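Local coordinates for protein probable hydrolase (Pseudomonas aeruginosa, PDB 3OM8) that is a probable hydrolase of the alpha/beta hydrolase fold, possibly acting as a 3-oxoadipate enol-lactonase, at residues Thr11-Ser16 against Leu76-Glu81; Asp60-Gly65 against Gly72-Ala77; Ala205-Pro210 against Ala232-Ala237; Leu212-Ala217 against Gln254-Ala259. One frame throughout, in Å; residues are numbered along the deposited sequence.

Contact 1: residues Thr11-Ser16 against Leu76-Glu81; sequences TSDGAS and LARLGE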
# COMPACT_ATOMS: atom_id res chain seq x y z
N THR B 11 15.61 1.21 -35.88
CA THR B 11 16.52 1.65 -34.84
C THR B 11 17.94 1.87 -35.37
O THR B 11 18.30 1.38 -36.45
CB THR B 11 16.59 0.63 -33.71
OG1 THR B 11 17.14 -0.60 -34.20
CG2 THR B 11 15.20 0.35 -33.17
N SER B 12 18.74 2.58 -34.58
CA SER B 12 20.12 2.87 -34.93
C SER B 12 20.97 1.61 -35.08
O SER B 12 22.01 1.63 -35.75
CB SER B 12 20.75 3.77 -33.87
OG SER B 12 20.70 3.15 -32.60
N ASP B 13 20.55 0.51 -34.46
CA ASP B 13 21.31 -0.74 -34.52
C ASP B 13 20.66 -1.78 -35.43
O ASP B 13 20.96 -2.97 -35.34
CB ASP B 13 21.53 -1.31 -33.12
CG ASP B 13 20.25 -1.82 -32.49
OD1 ASP B 13 19.17 -1.27 -32.81
OD2 ASP B 13 20.32 -2.76 -31.67
N GLY B 14 19.76 -1.33 -36.29
CA GLY B 14 19.24 -2.17 -37.36
C GLY B 14 18.15 -3.16 -36.99
O GLY B 14 18.07 -4.24 -37.59
N ALA B 15 17.33 -2.82 -36.00
CA ALA B 15 16.13 -3.61 -35.74
C ALA B 15 14.92 -2.80 -36.21
O ALA B 15 15.06 -1.64 -36.57
CB ALA B 15 16.02 -3.96 -34.28
N SER B 16 13.75 -3.42 -36.23
CA SER B 16 12.52 -2.73 -36.58
C SER B 16 11.52 -2.85 -35.43
O SER B 16 11.19 -3.96 -35.00
CB SER B 16 11.92 -3.32 -37.86
OG SER B 16 10.73 -2.65 -38.25
N LEU B 76 19.72 -3.50 -20.80
CA LEU B 76 18.66 -2.59 -20.36
C LEU B 76 18.76 -1.28 -21.13
O LEU B 76 17.76 -0.76 -21.63
CB LEU B 76 18.76 -2.34 -18.85
CG LEU B 76 17.66 -1.45 -18.25
CD1 LEU B 76 16.27 -1.97 -18.63
CD2 LEU B 76 17.82 -1.36 -16.73
N ALA B 77 19.98 -0.76 -21.24
CA ALA B 77 20.23 0.52 -21.88
C ALA B 77 19.69 0.55 -23.30
O ALA B 77 19.15 1.56 -23.75
CB ALA B 77 21.73 0.82 -21.87
N ARG B 78 19.85 -0.57 -24.01
CA ARG B 78 19.36 -0.69 -25.38
C ARG B 78 17.84 -0.67 -25.43
O ARG B 78 17.26 -0.07 -26.33
CB ARG B 78 19.89 -1.98 -26.03
CG ARG B 78 19.48 -2.17 -27.48
CD ARG B 78 19.98 -1.03 -28.38
NE ARG B 78 18.88 -0.20 -28.84
CZ ARG B 78 19.01 0.84 -29.66
NH1 ARG B 78 17.93 1.54 -30.01
NH2 ARG B 78 20.19 1.19 -30.13
N LEU B 79 17.19 -1.33 -24.47
CA LEU B 79 15.73 -1.32 -24.40
C LEU B 79 15.19 0.09 -24.09
O LEU B 79 14.10 0.47 -24.51
CB LEU B 79 15.23 -2.31 -23.34
CG LEU B 79 15.62 -3.78 -23.53
CD1 LEU B 79 15.02 -4.63 -22.41
CD2 LEU B 79 15.15 -4.29 -24.89
N GLY B 80 15.96 0.87 -23.33
CA GLY B 80 15.60 2.24 -23.05
C GLY B 80 15.81 3.13 -24.27
O GLY B 80 15.00 4.01 -24.55
N GLU B 81 16.90 2.89 -24.99
CA GLU B 81 17.20 3.66 -26.19
C GLU B 81 16.11 3.49 -27.25
O GLU B 81 15.82 4.42 -28.01
CB GLU B 81 18.57 3.29 -26.74
CG GLU B 81 19.72 3.88 -25.95
CD GLU B 81 19.83 5.39 -26.09
OE1 GLU B 81 19.47 5.92 -27.17
OE2 GLU B 81 20.27 6.05 -25.13

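Contact 2: residues Asp60-Gly65 against Gly72-Ala77; sequences DARGHG and GPYTLA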
# COMPACT_ATOMS: atom_id res chain seq x y z
N ASP B 60 5.56 -2.67 -29.56
CA ASP B 60 6.03 -4.01 -29.22
C ASP B 60 7.52 -3.93 -28.97
O ASP B 60 8.28 -3.46 -29.81
CB ASP B 60 5.71 -5.01 -30.34
CG ASP B 60 4.24 -5.38 -30.38
OD1 ASP B 60 3.58 -5.16 -29.34
OD2 ASP B 60 3.75 -5.87 -31.42
N ALA B 61 7.94 -4.35 -27.78
CA ALA B 61 9.35 -4.26 -27.44
C ALA B 61 10.24 -5.05 -28.42
O ALA B 61 9.78 -5.96 -29.12
CB ALA B 61 9.57 -4.74 -26.03
N ARG B 62 11.51 -4.68 -28.47
CA ARG B 62 12.53 -5.44 -29.17
C ARG B 62 12.32 -6.93 -28.88
O ARG B 62 12.17 -7.33 -27.74
CB ARG B 62 13.90 -4.95 -28.68
CG ARG B 62 15.11 -5.75 -29.09
CD ARG B 62 16.37 -5.05 -28.58
NE ARG B 62 16.49 -3.71 -29.16
CZ ARG B 62 17.33 -3.40 -30.16
NH1 ARG B 62 17.37 -2.16 -30.63
NH2 ARG B 62 18.12 -4.34 -30.69
N GLY B 63 12.28 -7.74 -29.94
CA GLY B 63 12.17 -9.18 -29.78
C GLY B 63 10.76 -9.71 -29.62
O GLY B 63 10.56 -10.92 -29.51
N HIS B 64 9.77 -8.81 -29.62
CA HIS B 64 8.38 -9.18 -29.31
C HIS B 64 7.37 -8.84 -30.40
O HIS B 64 7.56 -7.92 -31.20
CB HIS B 64 7.93 -8.48 -28.03
CG HIS B 64 8.53 -9.03 -26.78
ND1 HIS B 64 9.76 -8.62 -26.31
CD2 HIS B 64 8.07 -9.93 -25.88
CE1 HIS B 64 10.04 -9.26 -25.18
NE2 HIS B 64 9.02 -10.06 -24.90
N GLY B 65 6.26 -9.59 -30.38
CA GLY B 65 5.12 -9.31 -31.23
C GLY B 65 5.42 -8.94 -32.67
O GLY B 65 5.91 -9.75 -33.45
N GLY B 72 19.65 -12.32 -28.56
CA GLY B 72 20.07 -11.85 -27.25
C GLY B 72 21.59 -11.90 -27.22
O GLY B 72 22.20 -12.44 -28.14
N PRO B 73 22.21 -11.35 -26.17
CA PRO B 73 21.61 -10.66 -25.04
C PRO B 73 21.18 -9.26 -25.43
O PRO B 73 21.83 -8.66 -26.30
CB PRO B 73 22.76 -10.55 -24.03
CG PRO B 73 23.95 -11.21 -24.67
CD PRO B 73 23.68 -11.28 -26.13
N TYR B 74 20.10 -8.76 -24.83
CA TYR B 74 19.76 -7.34 -24.88
C TYR B 74 20.25 -6.71 -23.59
O TYR B 74 20.18 -7.34 -22.54
CB TYR B 74 18.25 -7.13 -24.96
CG TYR B 74 17.55 -7.89 -26.06
CD1 TYR B 74 18.22 -8.31 -27.20
CD2 TYR B 74 16.19 -8.16 -25.97
CE1 TYR B 74 17.55 -8.99 -28.21
CE2 TYR B 74 15.52 -8.83 -26.96
CZ TYR B 74 16.20 -9.25 -28.08
OH TYR B 74 15.51 -9.93 -29.05
N THR B 75 20.77 -5.49 -23.65
CA THR B 75 21.05 -4.73 -22.44
C THR B 75 19.84 -3.85 -22.08
O THR B 75 19.03 -3.50 -22.95
CB THR B 75 22.24 -3.80 -22.61
OG1 THR B 75 21.91 -2.78 -23.56
CG2 THR B 75 23.46 -4.57 -23.09
N LEU B 76 19.72 -3.50 -20.80
CA LEU B 76 18.66 -2.59 -20.36
C LEU B 76 18.76 -1.28 -21.13
O LEU B 76 17.76 -0.76 -21.63
CB LEU B 76 18.76 -2.34 -18.85
CG LEU B 76 17.66 -1.45 -18.25
CD1 LEU B 76 16.27 -1.97 -18.63
CD2 LEU B 76 17.82 -1.36 -16.73
N ALA B 77 19.98 -0.76 -21.24
CA ALA B 77 20.23 0.52 -21.88
C ALA B 77 19.69 0.55 -23.30
O ALA B 77 19.15 1.56 -23.75
CB ALA B 77 21.73 0.82 -21.87

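Contact 3: residues Ala205-Pro210 against Ala232-Ala237; sequences ARIERP and ASIAGA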
# COMPACT_ATOMS: atom_id res chain seq x y z
N ALA B 205 17.39 6.50 -5.51
CA ALA B 205 17.36 7.76 -4.76
C ALA B 205 17.65 8.99 -5.63
O ALA B 205 17.40 10.11 -5.22
CB ALA B 205 18.34 7.71 -3.58
N ARG B 206 18.16 8.76 -6.84
CA ARG B 206 18.51 9.86 -7.74
C ARG B 206 17.32 10.34 -8.56
O ARG B 206 17.32 11.46 -9.05
CB ARG B 206 19.64 9.45 -8.69
CG ARG B 206 20.95 9.11 -8.00
CD ARG B 206 21.91 8.41 -8.97
NE ARG B 206 23.06 7.86 -8.26
CZ ARG B 206 23.88 6.94 -8.76
NH1 ARG B 206 24.91 6.50 -8.05
NH2 ARG B 206 23.67 6.45 -9.98
N ILE B 207 16.32 9.48 -8.73
CA ILE B 207 15.17 9.82 -9.55
C ILE B 207 14.41 11.03 -8.99
O ILE B 207 14.12 11.10 -7.79
CB ILE B 207 14.22 8.62 -9.68
CG1 ILE B 207 14.88 7.54 -10.54
CG2 ILE B 207 12.88 9.04 -10.27
CD1 ILE B 207 14.14 6.24 -10.58
N GLU B 208 14.12 11.99 -9.86
CA GLU B 208 13.39 13.20 -9.48
C GLU B 208 12.13 13.42 -10.31
O GLU B 208 11.59 14.53 -10.33
CB GLU B 208 14.30 14.43 -9.53
CG GLU B 208 15.20 14.54 -10.76
CD GLU B 208 14.47 15.04 -12.00
OE1 GLU B 208 14.37 16.27 -12.19
OE2 GLU B 208 14.00 14.19 -12.79
N ARG B 209 11.65 12.38 -10.99
CA ARG B 209 10.35 12.44 -11.64
C ARG B 209 9.27 11.99 -10.65
O ARG B 209 9.51 11.11 -9.82
CB ARG B 209 10.30 11.54 -12.89
CG ARG B 209 11.41 11.78 -13.94
CD ARG B 209 11.73 13.26 -14.10
NE ARG B 209 10.56 14.02 -14.50
CZ ARG B 209 10.27 15.24 -14.07
NH1 ARG B 209 9.17 15.83 -14.51
NH2 ARG B 209 11.06 15.87 -13.21
N PRO B 210 8.08 12.60 -10.73
CA PRO B 210 6.98 12.12 -9.89
C PRO B 210 6.69 10.68 -10.26
O PRO B 210 6.49 10.39 -11.43
CB PRO B 210 5.80 13.01 -10.30
CG PRO B 210 6.45 14.25 -10.84
CD PRO B 210 7.69 13.77 -11.54
N ALA B 232 9.52 3.43 -1.59
CA ALA B 232 10.25 3.88 -0.40
C ALA B 232 11.57 4.57 -0.74
O ALA B 232 12.12 5.29 0.09
CB ALA B 232 10.50 2.71 0.53
N SER B 233 12.06 4.36 -1.95
CA SER B 233 13.39 4.83 -2.31
C SER B 233 13.37 6.13 -3.10
O SER B 233 14.33 6.89 -3.08
CB SER B 233 14.14 3.75 -3.10
OG SER B 233 14.37 2.59 -2.32
N ILE B 234 12.27 6.38 -3.81
CA ILE B 234 12.17 7.56 -4.67
C ILE B 234 11.46 8.70 -3.94
O ILE B 234 10.33 8.54 -3.47
CB ILE B 234 11.43 7.23 -5.99
CG1 ILE B 234 12.21 6.19 -6.80
CG2 ILE B 234 11.20 8.48 -6.81
CD1 ILE B 234 11.45 5.65 -8.01
N ALA B 235 12.12 9.84 -3.83
CA ALA B 235 11.55 10.99 -3.13
C ALA B 235 10.18 11.32 -3.70
O ALA B 235 10.04 11.55 -4.90
CB ALA B 235 12.48 12.18 -3.23
N GLY B 236 9.16 11.32 -2.84
CA GLY B 236 7.82 11.72 -3.23
C GLY B 236 7.01 10.69 -3.99
O GLY B 236 5.91 10.98 -4.47
N ALA B 237 7.53 9.47 -4.11
CA ALA B 237 6.82 8.41 -4.81
C ALA B 237 5.61 7.95 -4.00
O ALA B 237 5.64 7.96 -2.77
CB ALA B 237 7.75 7.23 -5.12
O HOH W 1 14.48 10.33 -5.23
O HOH W 2 8.27 10.84 -7.27

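Contact 4: residues Leu212-Ala217 against Gln254-Ala259; sequences LVIAGA and QAFEGA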
# COMPACT_ATOMS: atom_id res chain seq x y z
N LEU B 212 4.49 7.04 -9.50
CA LEU B 212 3.50 6.16 -8.89
C LEU B 212 3.92 4.71 -9.09
O LEU B 212 4.25 4.30 -10.20
CB LEU B 212 2.13 6.38 -9.54
CG LEU B 212 1.06 5.34 -9.18
CD1 LEU B 212 0.72 5.43 -7.68
CD2 LEU B 212 -0.20 5.54 -10.01
N VAL B 213 3.89 3.93 -8.01
CA VAL B 213 4.19 2.50 -8.08
C VAL B 213 2.93 1.68 -7.78
O VAL B 213 2.32 1.83 -6.72
CB VAL B 213 5.26 2.10 -7.06
CG1 VAL B 213 5.54 0.61 -7.16
CG2 VAL B 213 6.52 2.90 -7.26
N ILE B 214 2.56 0.81 -8.72
CA ILE B 214 1.46 -0.13 -8.53
C ILE B 214 2.04 -1.52 -8.29
O ILE B 214 2.92 -1.97 -9.03
CB ILE B 214 0.54 -0.14 -9.75
CG1 ILE B 214 0.01 1.27 -10.02
CG2 ILE B 214 -0.61 -1.13 -9.55
CD1 ILE B 214 -0.86 1.39 -11.24
N ALA B 215 1.57 -2.19 -7.24
CA ALA B 215 2.08 -3.53 -6.90
C ALA B 215 0.94 -4.51 -6.67
O ALA B 215 -0.17 -4.11 -6.33
CB ALA B 215 2.99 -3.48 -5.69
N GLY B 216 1.22 -5.80 -6.87
CA GLY B 216 0.23 -6.84 -6.68
C GLY B 216 0.58 -7.59 -5.42
O GLY B 216 1.70 -8.04 -5.25
N ALA B 217 -0.39 -7.72 -4.51
CA ALA B 217 -0.12 -8.36 -3.23
C ALA B 217 0.32 -9.81 -3.38
O ALA B 217 1.05 -10.33 -2.54
CB ALA B 217 -1.36 -8.28 -2.34
N GLN B 254 -10.50 -1.12 -13.41
CA GLN B 254 -11.04 0.14 -12.88
C GLN B 254 -10.08 0.76 -11.86
O GLN B 254 -9.71 1.93 -11.98
CB GLN B 254 -12.45 -0.02 -12.29
CG GLN B 254 -13.20 1.32 -12.22
CD GLN B 254 -14.52 1.28 -11.43
OE1 GLN B 254 -14.53 1.05 -10.21
NE2 GLN B 254 -15.63 1.54 -12.11
N ALA B 255 -9.66 -0.02 -10.86
CA ALA B 255 -8.71 0.49 -9.87
C ALA B 255 -7.41 0.93 -10.53
O ALA B 255 -6.81 1.93 -10.14
CB ALA B 255 -8.44 -0.56 -8.80
N PHE B 256 -6.98 0.17 -11.54
CA PHE B 256 -5.70 0.41 -12.21
C PHE B 256 -5.75 1.69 -13.05
O PHE B 256 -4.87 2.53 -12.95
CB PHE B 256 -5.35 -0.79 -13.11
CG PHE B 256 -4.00 -0.68 -13.77
CD1 PHE B 256 -2.91 -1.36 -13.25
CD2 PHE B 256 -3.82 0.09 -14.91
CE1 PHE B 256 -1.66 -1.27 -13.86
CE2 PHE B 256 -2.57 0.19 -15.52
CZ PHE B 256 -1.49 -0.50 -15.00
N GLU B 257 -6.78 1.81 -13.88
CA GLU B 257 -6.97 3.02 -14.68
C GLU B 257 -7.21 4.24 -13.77
O GLU B 257 -6.71 5.34 -14.02
CB GLU B 257 -8.14 2.83 -15.64
CG GLU B 257 -7.91 1.74 -16.67
CD GLU B 257 -9.18 1.30 -17.37
OE1 GLU B 257 -10.16 2.08 -17.42
OE2 GLU B 257 -9.22 0.15 -17.87
N GLY B 258 -7.99 4.03 -12.70
CA GLY B 258 -8.27 5.09 -11.76
C GLY B 258 -6.98 5.60 -11.15
O GLY B 258 -6.72 6.81 -11.13
N ALA B 259 -6.16 4.67 -10.67
CA ALA B 259 -4.89 4.99 -10.04
C ALA B 259 -4.00 5.78 -10.98
O ALA B 259 -3.42 6.79 -10.59
CB ALA B 259 -4.18 3.73 -9.59

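Contact 1: residues Thr11-Ser16 against Leu76-Glu81
Arg78 reaches out of its helix to the turn at Ser12 and Asp13. CB and CG carry the chain clear of the helix, with CG anti to the backbone N (chi1 -177°), and bends at chi2 and chi3 then turn the far half toward the loop. Arg78 CD is the first atom to touch, 3.7 Å from Asp13 OD2, an oxygen that has a second partner in Arg62, a salt bridge. Beyond NE the flat end stacks against the Asp13 carboxylate: the two planes are within 4° of parallel, and Asp13 OD1 sits over the centre of the guanidinium, 3.8 Å from Arg78 CZ. OD1 is equally far from NH2, a long salt bridge that works through charge alone, since no N-H points at the oxygen. CB of Glu81 lies over the opposite face of the guanidinium, toward its rim. NH1 meets CB of Thr11 and pairs with Asp82 and Glu85. Arg78 NH2 ends the path with a fairly straight in-plane hydrogen bond to Ser12 OG (3.2 Å, 160°), and that hydroxyl also bonds to Glu85. On the loop side, Thr11 OG1 accepts from Ala15 N at 2.9 Å and donates to Asp13 OD1, which steadies the type I turn. The hairpin joining strands 7-10 and 16-22 is thereby tied to the first turns of helix 76-90.

Contact 2: residues Asp60-Gly65 against Gly72-Ala77
Arg62 lays the aliphatic part of its side chain across one face of the Tyr74 ring. Arg62 CD stands almost squarely over the middle, 3.9 Å from the ring centroid and only 6° off the normal, a clear CH-pi contact; Arg62 CG sits nearer the phenol end, 3.8 Å from CE2 of Tyr74. The chain runs extended until it bends at chi3 (-61°), which swings the guanidinium off the ring and leaves its plane steep to that of the tyrosine. It is therefore methylenes, not charge, that cover the aromatic face, while NH1 and NH2 are held by Asp82 and Asp13. At the far end of the ring, the Tyr74 hydroxyl oxygen OH lies 3.5 Å from CA of Gly63 and hydrogen-bonds to the carbonyl of Pro70. Gly63 sits at positive phi (86°) in the type II turn from Ala61 to His64, its CA facing that hydroxyl. The turn is closed by His64 N to Ala61 O at 2.9 Å. His64 ND1 adds a donor to Arg62 O (3.1 Å), approaching from above the carbonyl plane, while its NE2 pairs with Gly37 N; together they fix the imidazole's rotation. Asp60 to Gly65 fits the D-x-R-G-x-G loop familiar in alpha/beta hydrolases. The contact folds this loop, which leaves strand 55-59, against the approach to helix 76-90, where Thr75 is the N-cap; Leu79 of that helix and Ser191 of helix 185-196 also touch the tyrosine.

Contact 3: residues Ala205-Pro210 against Ala232-Ala237
Ile207 and Ile234 form the apolar heart of this contact, their branches meeting at two places. CD1 of Ile207 approaches CD1 of Ile234 to 3.8 Å, and the CG2 methyls of the same two residues come to 3.9 Å. Each residue has CG1 anti to its carbonyl carbon (chi1 -70° and -63°) and CG2 anti to its backbone N; the two side chains meet at a slant. Beside them the backbones come close: CA of Ala205 points its hydrogen at Ser233 O, a CA-H...O contact of 3.6 Å.

No direct hydrogen bond spans the segments; water does that work. One water donates to Ala205 O and to Ile207 O (2.7 Å) and accepts from Ala235 N at 2.8 Å, gripping three backbone groups at once. A second donates to Arg209 O and Ala235 O. Further out, the type II turn Ile234 to Ala237, with Gly236 at positive phi, sets the direction of Ala235, and Arg209 is anchored by NE to the carbonyl of Ile118.

Pro210 packs on Gly236 of a second subunit. Within the chain, the contact joins the loop leading into strand 211-216 to the end of helix 224-233 and the turn before strand 238-242, and Ala111 and Leu112 of helix 102-113 cover Ile207 as well.

Contact 4: residues Leu212-Ala217 against Gln254-Ala259
Ile214 drives its CD1 onto the face of Phe256, where a helix packs on the central sheet of the alpha/beta hydrolase fold. Strand 212-216 and helix 254-259 run nearly antiparallel (166°), their axes 10.5 Å apart, and mostly side chains bridge the gap. Ile214 CD1 lies 4.2 Å from the ring centroid of Phe256, 25° off the normal and displaced toward the rim, so its nearest ring atom is CE1 of Phe256 at 3.8 Å. The phenylalanine gets there because CG is anti to its backbone N (chi1 -176°), which brings the ring back toward the sheet. The two side chains meet at about a right angle. Ser248 touches both, and Val260 adds to the cover of Ile214.

Ala259 touches the same methyl more loosely: its CB stands 4.4 Å from CD1 of Ile214. The helix's outer side behaves differently, with Glu257 turned away from the strand and bonded to Gln46, and Gln254 exposed. Nor is the whole helix surface given to solvent, since Ala255 packs against Ala255 of a third subunit. Back at the strand, Leu212 presses less on the methyl of Ala259 than on its backbone, CD2 of Leu212 standing 3.5 Å from Ala259 O.

Contacts 1 and 2 form one continuous patch, with centres 8 Å apart and Leu76 and Ala77 in common. Arg62 joins them: its NH2 makes a 2.9 Å salt bridge to Asp13 OD2, and its NH1 comes within 3.1 Å of Arg78 NE, a pairing of like charges among the surrounding acids. Contact 3 sits at the entry to strand 211-216 and contact 4 on the strand itself, centres about 18 Å apart, their segments alternating along the chain. Contact 4 lies across the chain's centre from that patch, about 29 Å from contact 1 between centres. None of the residues of the likely triad, Ser101, His246 and Asp219, belongs to the four contacts; Phe256 of contact 4 comes near the presumed nucleophile elbow without touching it.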